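Long-range contacts in glycosyltransferase Gtf1 (Streptococcus pneumoniae, PDB 4PQG), which belongs to the GT-B class of glycosyltransferases, with two Rossmann-like domains and an added extended antiparallel beta-sheet domain: residues A[260-266]-A[297-302]; A[249-254]-A[290-294]. All coordinates share one frame; numbering follows the deposited sequence.

Interaction 1: residues A[260-266]-A[297-302]; sequences NEDYILW and QFAKYT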
ATOM      1  N   ASN A 260     -29.594   5.416  -5.738  1.00 29.56           N
ATOM      2  CA  ASN A 260     -30.733   5.538  -6.645  1.00 31.32           C
ATOM      3  C   ASN A 260     -30.776   6.954  -7.213  1.00 32.62           C
ATOM      4  O   ASN A 260     -29.800   7.701  -7.088  1.00 31.89           O
ATOM      5  CB  ASN A 260     -32.047   5.133  -5.954  1.00 31.26           C
ATOM      6  CG  ASN A 260     -32.449   6.080  -4.820  1.00 31.87           C
ATOM      7  OD1 ASN A 260     -32.185   7.279  -4.856  1.00 32.05           O
ATOM      8  ND2 ASN A 260     -33.118   5.537  -3.823  1.00 32.96           N
ATOM      9  N   GLU A 261     -31.896   7.330  -7.827  1.00 35.39           N
ATOM     10  CA  GLU A 261     -32.011   8.628  -8.494  1.00 36.02           C
ATOM     11  C   GLU A 261     -31.836   9.824  -7.558  1.00 35.72           C
ATOM     12  O   GLU A 261     -31.277  10.859  -7.954  1.00 33.97           O
ATOM     13  CB  GLU A 261     -33.363   8.731  -9.195  1.00 41.50           C
ATOM     14  CG  GLU A 261     -33.286   9.400 -10.554  1.00 44.71           C
ATOM     15  CD  GLU A 261     -32.586   8.525 -11.573  1.00 45.95           C
ATOM     16  OE1 GLU A 261     -33.140   7.451 -11.892  1.00 50.46           O
ATOM     17  OE2 GLU A 261     -31.487   8.899 -12.041  1.00 45.76           O
ATOM     18  N   ASP A 262     -32.297   9.680  -6.317  1.00 33.07           N
ATOM     19  CA  ASP A 262     -32.312  10.798  -5.372  1.00 32.53           C
ATOM     20  C   ASP A 262     -31.229  10.775  -4.294  1.00 31.34           C
ATOM     21  O   ASP A 262     -30.979  11.795  -3.647  1.00 28.89           O
ATOM     22  CB  ASP A 262     -33.695  10.911  -4.731  1.00 36.06           C
ATOM     23  CG  ASP A 262     -34.776  11.186  -5.757  1.00 37.09           C
ATOM     24  OD1 ASP A 262     -34.554  12.062  -6.617  1.00 38.94           O
ATOM     25  OD2 ASP A 262     -35.822  10.513  -5.722  1.00 37.81           O
ATOM     26  N   TYR A 263     -30.594   9.619  -4.122  1.00 27.90           N
ATOM     27  CA  TYR A 263     -29.653   9.385  -3.040  1.00 25.18           C
ATOM     28  C   TYR A 263     -28.417   8.656  -3.537  1.00 24.86           C
ATOM     29  O   TYR A 263     -28.514   7.667  -4.262  1.00 24.47           O
ATOM     30  CB  TYR A 263     -30.343   8.560  -1.944  1.00 24.02           C
ATOM     31  CG  TYR A 263     -29.414   7.968  -0.905  1.00 24.30           C
ATOM     32  CD1 TYR A 263     -28.947   8.738   0.167  1.00 23.57           C
ATOM     33  CD2 TYR A 263     -29.022   6.631  -0.976  1.00 23.34           C
ATOM     34  CE1 TYR A 263     -28.102   8.193   1.130  1.00 23.37           C
ATOM     35  CE2 TYR A 263     -28.168   6.077  -0.023  1.00 24.44           C
ATOM     36  CZ  TYR A 263     -27.712   6.851   1.031  1.00 24.86           C
ATOM     37  OH  TYR A 263     -26.874   6.287   1.985  1.00 23.55           O
ATOM     38  N   ILE A 264     -27.255   9.132  -3.121  1.00 24.31           N
ATOM     39  CA  ILE A 264     -26.016   8.424  -3.399  1.00 22.57           C
ATOM     40  C   ILE A 264     -25.296   8.070  -2.092  1.00 22.49           C
ATOM     41  O   ILE A 264     -25.274   8.867  -1.153  1.00 21.59           O
ATOM     42  CB  ILE A 264     -25.087   9.220  -4.335  1.00 22.77           C
ATOM     43  CG1 ILE A 264     -23.886   8.361  -4.738  1.00 22.32           C
ATOM     44  CG2 ILE A 264     -24.667  10.546  -3.707  1.00 23.22           C
ATOM     45  CD1 ILE A 264     -23.257   8.736  -6.063  1.00 24.25           C
ATOM     46  N   LEU A 265     -24.727   6.867  -2.043  1.00 20.77           N
ATOM     47  CA  LEU A 265     -23.849   6.494  -0.954  1.00 20.96           C
ATOM     48  C   LEU A 265     -22.433   6.413  -1.510  1.00 21.52           C
ATOM     49  O   LEU A 265     -22.149   5.559  -2.340  1.00 20.60           O
ATOM     50  CB  LEU A 265     -24.279   5.160  -0.312  1.00 19.89           C
ATOM     51  CG  LEU A 265     -23.306   4.481   0.685  1.00 19.20           C
ATOM     52  CD1 LEU A 265     -23.150   5.293   1.975  1.00 19.22           C
ATOM     53  CD2 LEU A 265     -23.769   3.068   1.016  1.00 19.26           C
ATOM     54  N   TRP A 266     -21.571   7.329  -1.060  1.00 21.89           N
ATOM     55  CA  TRP A 266     -20.153   7.339  -1.404  1.00 22.37           C
ATOM     56  C   TRP A 266     -19.438   6.212  -0.706  1.00 22.24           C
ATOM     57  O   TRP A 266     -19.916   5.734   0.317  1.00 22.86           O
ATOM     58  CB  TRP A 266     -19.519   8.651  -0.935  1.00 22.38           C
ATOM     59  CG  TRP A 266     -20.115   9.919  -1.520  1.00 23.28           C
ATOM     60  CD1 TRP A 266     -20.649  11.006  -0.825  1.00 23.82           C
ATOM     61  CD2 TRP A 266     -20.241  10.280  -2.945  1.00 23.41           C
ATOM     62  NE1 TRP A 266     -21.090  11.973  -1.694  1.00 24.49           N
ATOM     63  CE2 TRP A 266     -20.866  11.605  -2.979  1.00 23.43           C
ATOM     64  CE3 TRP A 266     -19.916   9.656  -4.151  1.00 23.50           C
ATOM     65  CZ2 TRP A 266     -21.142  12.259  -4.172  1.00 24.44           C
ATOM     66  CZ3 TRP A 266     -20.183  10.343  -5.354  1.00 24.01           C
ATOM     67  CH2 TRP A 266     -20.786  11.605  -5.358  1.00 24.04           C
ATOM     68  N   GLN A 297     -22.097  12.512 -11.057  1.00 25.89           N
ATOM     69  CA  GLN A 297     -22.656  12.355  -9.713  1.00 25.03           C
ATOM     70  C   GLN A 297     -22.548  13.638  -8.901  1.00 24.21           C
ATOM     71  O   GLN A 297     -23.451  13.960  -8.140  1.00 25.75           O
ATOM     72  CB  GLN A 297     -22.043  11.157  -8.987  1.00 24.24           C
ATOM     73  CG  GLN A 297     -22.516   9.828  -9.563  1.00 23.43           C
ATOM     74  CD  GLN A 297     -21.617   8.672  -9.192  1.00 23.49           C
ATOM     75  OE1 GLN A 297     -20.442   8.851  -8.864  1.00 25.14           O
ATOM     76  NE2 GLN A 297     -22.169   7.477  -9.227  1.00 22.91           N
ATOM     77  N   PHE A 298     -21.450  14.370  -9.074  1.00 24.88           N
ATOM     78  CA  PHE A 298     -21.324  15.677  -8.438  1.00 26.33           C
ATOM     79  C   PHE A 298     -22.467  16.606  -8.854  1.00 27.83           C
ATOM     80  O   PHE A 298     -23.081  17.281  -8.013  1.00 28.12           O
ATOM     81  CB  PHE A 298     -19.940  16.295  -8.717  1.00 25.04           C
ATOM     82  CG  PHE A 298     -18.904  15.927  -7.677  1.00 23.03           C
ATOM     83  CD1 PHE A 298     -19.128  16.208  -6.324  1.00 23.47           C
ATOM     84  CD2 PHE A 298     -17.734  15.287  -8.039  1.00 21.53           C
ATOM     85  CE1 PHE A 298     -18.201  15.853  -5.351  1.00 21.46           C
ATOM     86  CE2 PHE A 298     -16.798  14.949  -7.086  1.00 21.89           C
ATOM     87  CZ  PHE A 298     -17.031  15.230  -5.737  1.00 22.02           C
ATOM     88  N   ALA A 299     -22.778  16.595 -10.149  1.00 29.01           N
ATOM     89  CA  ALA A 299     -23.850  17.425 -10.701  1.00 29.29           C
ATOM     90  C   ALA A 299     -25.222  16.963 -10.240  1.00 30.29           C
ATOM     91  O   ALA A 299     -26.083  17.782  -9.943  1.00 32.03           O
ATOM     92  CB  ALA A 299     -23.774  17.449 -12.224  1.00 29.06           C
ATOM     93  N   LYS A 300     -25.420  15.651 -10.162  1.00 30.25           N
ATOM     94  CA  LYS A 300     -26.730  15.090  -9.828  1.00 30.33           C
ATOM     95  C   LYS A 300     -27.059  15.154  -8.328  1.00 31.57           C
ATOM     96  O   LYS A 300     -28.212  15.387  -7.939  1.00 30.88           O
ATOM     97  CB  LYS A 300     -26.810  13.648 -10.333  1.00 29.78           C
ATOM     98  CG  LYS A 300     -28.214  13.082 -10.441  1.00 32.47           C
ATOM     99  CD  LYS A 300     -28.174  11.562 -10.476  1.00 32.24           C
ATOM    100  CE  LYS A 300     -29.260  10.986 -11.362  1.00 33.96           C
ATOM    101  NZ  LYS A 300     -30.612  11.386 -10.892  1.00 35.59           N
ATOM    102  N   TYR A 301     -26.055  14.948  -7.481  1.00 32.16           N
ATOM    103  CA  TYR A 301     -26.313  14.775  -6.044  1.00 31.41           C
ATOM    104  C   TYR A 301     -25.822  15.890  -5.119  1.00 31.37           C
ATOM    105  O   TYR A 301     -26.196  15.922  -3.939  1.00 31.18           O
ATOM    106  CB  TYR A 301     -25.748  13.434  -5.561  1.00 30.05           C
ATOM    107  CG  TYR A 301     -26.301  12.228  -6.283  1.00 28.95           C
ATOM    108  CD1 TYR A 301     -27.553  11.701  -5.952  1.00 29.37           C
ATOM    109  CD2 TYR A 301     -25.565  11.600  -7.278  1.00 28.43           C
ATOM    110  CE1 TYR A 301     -28.055  10.587  -6.608  1.00 29.17           C
ATOM    111  CE2 TYR A 301     -26.050  10.482  -7.932  1.00 29.70           C
ATOM    112  CZ  TYR A 301     -27.295   9.982  -7.595  1.00 30.30           C
ATOM    113  OH  TYR A 301     -27.782   8.886  -8.257  1.00 29.80           O
ATOM    114  N   THR A 302     -24.987  16.786  -5.642  1.00 30.92           N
ATOM    115  CA  THR A 302     -24.341  17.807  -4.824  1.00 29.35           C
ATOM    116  C   THR A 302     -24.456  19.207  -5.445  1.00 31.55           C
ATOM    117  O   THR A 302     -24.845  19.357  -6.601  1.00 29.77           O
ATOM    118  CB  THR A 302     -22.840  17.502  -4.583  1.00 28.83           C
ATOM    119  OG1 THR A 302     -22.054  18.044  -5.649  1.00 27.59           O
ATOM    120  CG2 THR A 302     -22.566  15.992  -4.455  1.00 27.81           C
TER
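The irregular segment 260-266 runs past the C-terminal turn of helix 288-301, its backbone coming nearest at Ile264 and Tyr301, whose CA atoms are 6.9 Å apart. Tyr301 makes the largest share of the contact. Its ring is sandwiched: Ile264 CB sits over the centre of one face, 3.6 Å from the centroid and almost on the ring normal, while Lys300 CG lies over the opposite face. The Ile264 side chain crosses the ring at about a right angle. Its CG1 points anti to the backbone N (chi1 -173°), carrying CD1 on to the amide of Gln297, where it meets CD at 3.5 Å. Beyond the ring, Tyr301 OH donates to Asn260 O at 2.6 Å, from a position tilted 31° out of the carbonyl plane.

Topologically, the segment belongs to the loop leaving strand 244-248 in the parallel sheet of a Rossmann-like domain, and the helix is the connection of the next beta-alpha-beta crossover, between strands 282-285 and 308-310. At the exposed end of the contact, Lys300 NZ forms a salt bridge to Glu261 OE2 (2.9 Å), on that oxygen's anti lone pair, and donates to Glu261 O, in its carbonyl plane, at 3.1 Å. Asn260 braces this bend with an Asx turn, its OD1 accepting from Asp262 N and Tyr263 N on opposite faces of the amide plane. At the other end Trp266 is buried, presenting its edge to Thr302 CG2 (4.0 Å from CZ2) and to Gln297 OE1, an oxygen hydrogen-bonded to His253.

Interaction 2: residues A[249-254]-A[290-294]; sequences VHAEHY and QNEVL. With NAG (2-acetamido-2-deoxy-beta-D-glucopyranose), chain D.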
ATOM      1  N   VAL A 249      -8.602   9.718  -6.013  1.00 19.15           N
ATOM      2  CA  VAL A 249      -9.631   8.694  -5.876  1.00 21.06           C
ATOM      3  C   VAL A 249      -9.013   7.373  -6.343  1.00 21.72           C
ATOM      4  O   VAL A 249      -8.592   7.252  -7.491  1.00 21.33           O
ATOM      5  CB  VAL A 249     -10.881   9.037  -6.719  1.00 20.74           C
ATOM      6  CG1 VAL A 249     -11.968   7.976  -6.551  1.00 20.53           C
ATOM      7  CG2 VAL A 249     -11.406  10.423  -6.356  1.00 20.37           C
ATOM      8  N   HIS A 250      -8.914   6.399  -5.447  1.00 20.66           N
ATOM      9  CA  HIS A 250      -8.197   5.156  -5.778  1.00 20.96           C
ATOM     10  C   HIS A 250      -9.028   3.979  -6.231  1.00 22.45           C
ATOM     11  O   HIS A 250      -8.695   3.313  -7.230  1.00 23.59           O
ATOM     12  CB  HIS A 250      -7.299   4.751  -4.625  1.00 19.62           C
ATOM     13  CG  HIS A 250      -6.102   5.639  -4.468  1.00 19.14           C
ATOM     14  ND1 HIS A 250      -5.018   5.529  -5.247  1.00 18.90           N
ATOM     15  CD2 HIS A 250      -5.852   6.682  -3.588  1.00 18.93           C
ATOM     16  CE1 HIS A 250      -4.112   6.448  -4.884  1.00 19.30           C
ATOM     17  NE2 HIS A 250      -4.620   7.145  -3.855  1.00 18.37           N
ATOM     18  N   ALA A 251     -10.100   3.700  -5.507  1.00 22.05           N
ATOM     19  CA  ALA A 251     -10.961   2.563  -5.829  1.00 21.18           C
ATOM     20  C   ALA A 251     -12.289   3.097  -6.386  1.00 21.15           C
ATOM     21  O   ALA A 251     -12.434   4.316  -6.596  1.00 19.90           O
ATOM     22  CB  ALA A 251     -11.188   1.737  -4.567  1.00 21.63           C
ATOM     23  N   GLU A 252     -13.248   2.200  -6.632  1.00 19.46           N
ATOM     24  CA  GLU A 252     -14.634   2.595  -6.919  1.00 19.62           C
ATOM     25  C   GLU A 252     -15.122   3.500  -5.781  1.00 19.97           C
ATOM     26  O   GLU A 252     -14.801   3.252  -4.630  1.00 19.21           O
ATOM     27  CB  GLU A 252     -15.506   1.343  -7.029  1.00 20.08           C
ATOM     28  CG  GLU A 252     -16.959   1.582  -7.419  1.00 20.46           C
ATOM     29  CD  GLU A 252     -17.092   2.258  -8.772  1.00 20.42           C
ATOM     30  OE1 GLU A 252     -17.378   1.561  -9.765  1.00 20.88           O
ATOM     31  OE2 GLU A 252     -16.892   3.491  -8.859  1.00 20.39           O
ATOM     32  N   HIS A 253     -15.895   4.544  -6.086  1.00 20.69           N
ATOM     33  CA  HIS A 253     -16.049   5.657  -5.137  1.00 21.09           C
ATOM     34  C   HIS A 253     -17.445   5.831  -4.603  1.00 21.32           C
ATOM     35  O   HIS A 253     -17.718   6.795  -3.874  1.00 21.83           O
ATOM     36  CB  HIS A 253     -15.610   6.946  -5.824  1.00 21.08           C
ATOM     37  CG  HIS A 253     -16.442   7.248  -7.031  1.00 21.55           C
ATOM     38  ND1 HIS A 253     -16.121   6.787  -8.262  1.00 21.22           N
ATOM     39  CD2 HIS A 253     -17.671   7.880  -7.148  1.00 21.09           C
ATOM     40  CE1 HIS A 253     -17.087   7.137  -9.131  1.00 20.79           C
ATOM     41  NE2 HIS A 253     -18.039   7.807  -8.446  1.00 21.26           N
ATOM     42  N   TYR A 254     -18.343   4.917  -4.953  1.00 21.73           N
ATOM     43  CA  TYR A 254     -19.721   4.949  -4.473  1.00 22.36           C
ATOM     44  C   TYR A 254     -20.271   3.517  -4.486  1.00 22.45           C
ATOM     45  O   TYR A 254     -19.685   2.632  -5.111  1.00 22.73           O
ATOM     46  CB  TYR A 254     -20.567   5.870  -5.362  1.00 24.12           C
ATOM     47  CG  TYR A 254     -21.015   5.211  -6.649  1.00 25.85           C
ATOM     48  CD1 TYR A 254     -22.358   4.837  -6.829  1.00 27.33           C
ATOM     49  CD2 TYR A 254     -20.102   4.915  -7.666  1.00 25.89           C
ATOM     50  CE1 TYR A 254     -22.773   4.212  -7.994  1.00 27.72           C
ATOM     51  CE2 TYR A 254     -20.512   4.272  -8.830  1.00 26.97           C
ATOM     52  CZ  TYR A 254     -21.846   3.933  -8.983  1.00 28.19           C
ATOM     53  OH  TYR A 254     -22.272   3.312 -10.129  1.00 30.88           O
ATOM     54  N   GLN A 290     -14.190   6.653 -14.947  1.00 23.33           N
ATOM     55  CA  GLN A 290     -14.471   7.063 -13.566  1.00 22.03           C
ATOM     56  C   GLN A 290     -14.628   8.572 -13.500  1.00 21.56           C
ATOM     57  O   GLN A 290     -15.476   9.082 -12.765  1.00 21.52           O
ATOM     58  CB  GLN A 290     -13.408   6.596 -12.580  1.00 21.24           C
ATOM     59  CG  GLN A 290     -13.815   6.856 -11.127  1.00 20.73           C
ATOM     60  CD  GLN A 290     -12.994   6.074 -10.126  1.00 21.45           C
ATOM     61  OE1 GLN A 290     -11.844   5.716 -10.385  1.00 20.70           O
ATOM     62  NE2 GLN A 290     -13.588   5.805  -8.966  1.00 22.14           N
ATOM     63  N   ASN A 291     -13.829   9.269 -14.300  1.00 21.86           N
ATOM     64  CA  ASN A 291     -13.906  10.717 -14.398  1.00 23.19           C
ATOM     65  C   ASN A 291     -15.333  11.159 -14.723  1.00 23.93           C
ATOM     66  O   ASN A 291     -15.928  11.945 -13.980  1.00 23.62           O
ATOM     67  CB  ASN A 291     -12.880  11.236 -15.421  1.00 23.41           C
ATOM     68  CG  ASN A 291     -12.719  12.750 -15.384  1.00 24.51           C
ATOM     69  OD1 ASN A 291     -13.686  13.488 -15.203  1.00 24.71           O
ATOM     70  ND2 ASN A 291     -11.492  13.215 -15.561  1.00 23.77           N
ATOM     71  N   GLU A 292     -15.896  10.611 -15.802  1.00 25.84           N
ATOM     72  CA  GLU A 292     -17.242  10.978 -16.256  1.00 26.74           C
ATOM     73  C   GLU A 292     -18.327  10.592 -15.248  1.00 25.61           C
ATOM     74  O   GLU A 292     -19.255  11.372 -14.987  1.00 24.51           O
ATOM     75  CB  GLU A 292     -17.537  10.320 -17.608  1.00 31.30           C
ATOM     76  CG  GLU A 292     -16.548  10.704 -18.702  1.00 37.69           C
ATOM     77  CD  GLU A 292     -16.610   9.773 -19.902  1.00 42.74           C
ATOM     78  OE1 GLU A 292     -17.715   9.262 -20.200  1.00 45.42           O
ATOM     79  OE2 GLU A 292     -15.551   9.557 -20.541  1.00 43.94           O
ATOM     80  N   VAL A 293     -18.212   9.390 -14.688  1.00 24.12           N
ATOM     81  CA  VAL A 293     -19.146   8.922 -13.654  1.00 23.57           C
ATOM     82  C   VAL A 293     -19.183   9.898 -12.478  1.00 23.19           C
ATOM     83  O   VAL A 293     -20.246  10.377 -12.083  1.00 23.48           O
ATOM     84  CB  VAL A 293     -18.780   7.496 -13.164  1.00 24.22           C
ATOM     85  CG1 VAL A 293     -19.512   7.163 -11.866  1.00 24.64           C
ATOM     86  CG2 VAL A 293     -19.114   6.469 -14.237  1.00 24.95           C
ATOM     87  N   LEU A 294     -18.010  10.217 -11.949  1.00 23.01           N
ATOM     88  CA  LEU A 294     -17.917  11.097 -10.795  1.00 22.98           C
ATOM     89  C   LEU A 294     -18.435  12.494 -11.126  1.00 24.27           C
ATOM     90  O   LEU A 294     -19.200  13.076 -10.347  1.00 23.98           O
ATOM     91  CB  LEU A 294     -16.477  11.161 -10.276  1.00 22.78           C
ATOM     92  CG  LEU A 294     -16.203  11.899  -8.953  1.00 22.52           C
ATOM     93  CD1 LEU A 294     -17.056  11.367  -7.807  1.00 22.20           C
ATOM     94  CD2 LEU A 294     -14.715  11.826  -8.616  1.00 21.93           C
TER
HETATM   95  C1  NAG D 602      -6.637   0.426  -5.352  1.00 18.29           C
HETATM   96  C2  NAG D 602      -7.731  -0.065  -6.291  1.00 17.57           C
HETATM   97  C3  NAG D 602      -6.851  -0.374  -7.509  1.00 17.54           C
HETATM   98  C4  NAG D 602      -5.939   0.806  -7.881  1.00 17.47           C
HETATM   99  C5  NAG D 602      -5.193   1.350  -6.632  1.00 18.15           C
HETATM  100  C6  NAG D 602      -4.202   2.475  -6.910  1.00 18.04           C
HETATM  101  C7  NAG D 602      -9.611  -1.597  -6.049  1.00 17.81           C
HETATM  102  C8  NAG D 602     -10.042  -2.929  -5.502  1.00 17.06           C
HETATM  103  N2  NAG D 602      -8.342  -1.291  -5.835  1.00 17.26           N
HETATM  104  O1  NAG D 602      -6.626   0.081  -3.996  1.00 17.75           O
HETATM  105  O3  NAG D 602      -7.611  -0.821  -8.618  1.00 18.05           O
HETATM  106  O4  NAG D 602      -5.002   0.353  -8.829  1.00 16.60           O
HETATM  107  O5  NAG D 602      -6.211   1.726  -5.701  1.00 18.70           O
HETATM  108  O6  NAG D 602      -4.959   3.596  -7.305  1.00 18.90           O
HETATM  109  O7  NAG D 602     -10.417  -0.859  -6.639  1.00 19.06           O
HETATM  110  O   HOH W   1      -9.216   5.988  -9.855  1.00 18.80           O
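The imidazole of His253 meets helix 288-301 mainly with its edge, where Gln290 NE2 and Val293 CG1 both lie near the ring plane, while Tyr254 CD2 covers one face toward the rim. Leu294 CD1 reaches the ring obliquely, 3.6 Å from His253 CD2. The Gln290 amide is turned 34° from the imidazole, and its NE2 gives a nearly straight bond of 2.8 Å to His253 ND1. A second bond, 3.0 Å long, runs from Gln290 NE2 to Ala251 O; both acceptors lie close to the amide plane, fixing its rotation. His253 NE2 is hydrogen-bonded to Gln297 OE1, two turns beyond Gln290. A water bridges Gln290 OE1 (2.7 Å) and Val249 O (2.8 Å). Gln290, extended beyond CG, carries the amide into the turn of the loop.

His250 and Ala251 point away from the helix. NAG O6 lies in plane at the edge of the His250 ring and is hydrogen-bonded to His250 ND1 (2.8 Å). This first part of the loop faces NAG, consistent with the interdomain cleft of a GT-B fold, and the Ala251 side chain is about 7 Å from the bound UDP. Glu252 OE2 accepts from His253 N and is also hydrogen-bonded to Tyr435 OH. Helix 24-38 touches His250 through Val25 and Arg32, Phe274 of helix 271-275 packs on Val249, His253 and Leu294, and Val285 of strand 282-285 lies against Val249 and Gln290.

Overall arrangement
Both interactions join the long loop between strand 244-248 and helix 271-275 to helix 288-301, interaction 2 at an earlier part of the helix and interaction 1 at its C-terminal end. Their centres are 13 Å apart, and their segments alternate along the chain. Interaction 2 is partly buried and rests on an amide-imidazole hydrogen bond, an amide-to-backbone bond and apolar packing, close to NAG; interaction 1 lies at the surface, farther from the centre of the chain, and adds a salt bridge to aromatic and aliphatic packing. They meet directly where Gln297 OE1 lies 2.7 Å from His253 NE2 and where Trp266 CE3 packs against His253 O.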